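Local coordinates for glyoxalase family protein (Bacillus cereus, PDB 1SS4) that belongs to the vicinal oxygen chelate (glyoxalase) superfamily and may act as a metal-dependent methylmalonyl-CoA epimerase, though its function is not established, at residues S27-I32 with I142-A147. Sequence-based numbering, arbitrary orientation.
Sequences SFFEEI and ILIGLA
Ile-144 meets two phenylalanines of segment 27-32 with two successive atoms of one branch. Its CG1 lies at the rim of the Phe-28 ring, near the ring plane, 4.0 Å from CE2; the two side chains run past each other in opposite senses. One carbon further out, the terminal CD1 is equally distant from two ring atoms of Phe-29, 4.0 Å from both CE1 and CZ, and reaches that ring obliquely. Phe-28 leaves the helix toward the strand, and with CG anti to the backbone N (chi1 178°) its ring edge lies beside Ile-144. Phe-29 leaves the helix less directly, yet the far end of its ring still arrives at the isoleucine.

A second aliphatic contact lies further along both segments, where Ile-32 CD1 comes within 4.1 Å of Leu-146 CD2. All three residue pairs in contact are apolar and no hydrogen bond crosses between the segments, which bury 191 Å², both sides summed. The axes of helix segment 27-32 and strand segment 143-147 come no closer than 12.3 Å and run nearly parallel, 11° apart.

Within the helix, Phe-28 CD2 sits 3.9 Å above the plane of the Phe-29 ring, over its centre, while Ile-32 CG1 covers one face of the Phe-28 ring near its rim.

In this two-sheet fold, consistent with the beta-alpha-beta-beta-beta topology of the vicinal oxygen chelate family, helix 22-32 follows strand 9-18 of one sheet but lays its apolar side on strand 143-149 of the other, which runs between strands 95-103 and 131-137. Leu-113 of helix 106-115 touches Phe-28 and Ile-32, and its Met-109 touches Leu-146. From the second subunit, Leu-9 packs on Ile-32 and Tyr-96 on Ile-144, placing this buried helix-on-sheet contact beside the dimer interface.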
# COMPACT_ATOMS: atom_id res chain seq x y z
N SER A 27 4.30 -4.55 16.62
CA SER A 27 3.75 -3.87 17.79
C SER A 27 2.91 -2.65 17.40
O SER A 27 1.81 -2.44 17.92
CB SER A 27 4.88 -3.44 18.73
OG SER A 27 4.39 -2.61 19.77
N PHE A 28 3.42 -1.85 16.48
CA PHE A 28 2.72 -0.65 16.03
C PHE A 28 1.38 -0.95 15.36
O PHE A 28 0.36 -0.34 15.70
CB PHE A 28 3.60 0.14 15.06
CG PHE A 28 2.94 1.35 14.50
CD1 PHE A 28 2.68 2.46 15.31
CD2 PHE A 28 2.53 1.39 13.17
CE1 PHE A 28 2.03 3.58 14.80
CE2 PHE A 28 1.88 2.51 12.65
CZ PHE A 28 1.63 3.60 13.46
N PHE A 29 1.35 -1.89 14.42
CA PHE A 29 0.09 -2.18 13.76
C PHE A 29 -0.90 -2.85 14.70
O PHE A 29 -2.11 -2.74 14.51
CB PHE A 29 0.36 -2.94 12.47
CG PHE A 29 0.87 -2.04 11.36
CD1 PHE A 29 -0.00 -1.17 10.71
CD2 PHE A 29 2.22 -1.98 11.05
CE1 PHE A 29 0.47 -0.25 9.76
CE2 PHE A 29 2.72 -1.06 10.10
CZ PHE A 29 1.83 -0.19 9.46
N GLU A 30 -0.39 -3.51 15.74
CA GLU A 30 -1.30 -4.13 16.72
C GLU A 30 -2.04 -3.01 17.44
O GLU A 30 -3.23 -3.13 17.71
CB GLU A 30 -0.53 -4.98 17.73
CG GLU A 30 -0.10 -6.33 17.17
CD GLU A 30 0.81 -7.08 18.11
OE1 GLU A 30 1.21 -6.49 19.14
OE2 GLU A 30 1.15 -8.25 17.80
N GLU A 31 -1.33 -1.92 17.73
CA GLU A 31 -1.90 -0.76 18.40
C GLU A 31 -2.95 -0.09 17.53
O GLU A 31 -3.93 0.46 18.03
CB GLU A 31 -0.80 0.26 18.72
CG GLU A 31 0.18 -0.18 19.79
CD GLU A 31 -0.41 -0.13 21.19
OE1 GLU A 31 -0.99 0.92 21.56
OE2 GLU A 31 -0.28 -1.12 21.93
N ILE A 32 -2.73 -0.11 16.21
CA ILE A 32 -3.68 0.46 15.27
C ILE A 32 -4.95 -0.40 15.30
O ILE A 32 -6.04 0.07 15.02
CB ILE A 32 -3.13 0.45 13.82
CG1 ILE A 32 -1.95 1.42 13.70
CG2 ILE A 32 -4.25 0.76 12.83
CD1 ILE A 32 -2.36 2.87 13.59
N ILE A 142 7.11 5.65 9.17
CA ILE A 142 6.20 5.26 8.09
C ILE A 142 4.87 6.03 8.13
O ILE A 142 4.19 6.09 9.15
CB ILE A 142 5.97 3.72 8.14
CG1 ILE A 142 7.30 3.03 7.80
CG2 ILE A 142 4.87 3.29 7.13
CD1 ILE A 142 7.35 1.55 8.10
N LEU A 143 4.51 6.61 6.99
CA LEU A 143 3.30 7.40 6.87
C LEU A 143 2.00 6.58 6.86
O LEU A 143 1.83 5.67 6.04
CB LEU A 143 3.36 8.26 5.61
CG LEU A 143 2.30 9.35 5.47
CD1 LEU A 143 2.53 10.41 6.55
CD2 LEU A 143 2.39 9.99 4.07
N ILE A 144 1.10 6.93 7.78
CA ILE A 144 -0.20 6.30 7.92
C ILE A 144 -1.26 7.39 7.99
O ILE A 144 -0.99 8.49 8.44
CB ILE A 144 -0.30 5.51 9.24
CG1 ILE A 144 0.83 4.49 9.33
CG2 ILE A 144 -1.63 4.85 9.34
CD1 ILE A 144 0.75 3.42 8.27
N GLY A 145 -2.46 7.08 7.52
CA GLY A 145 -3.56 8.01 7.57
C GLY A 145 -4.58 7.42 8.55
O GLY A 145 -4.75 6.21 8.63
N LEU A 146 -5.23 8.29 9.30
CA LEU A 146 -6.25 7.86 10.26
C LEU A 146 -7.49 8.70 10.05
O LEU A 146 -7.38 9.88 9.77
CB LEU A 146 -5.77 8.05 11.69
CG LEU A 146 -4.57 7.29 12.22
CD1 LEU A 146 -4.29 7.76 13.64
CD2 LEU A 146 -4.83 5.81 12.20
N ALA A 147 -8.65 8.08 10.15
CA ALA A 147 -9.91 8.81 10.01
C ALA A 147 -10.98 8.24 10.93
O ALA A 147 -10.97 7.06 11.26
CB ALA A 147 -10.41 8.74 8.59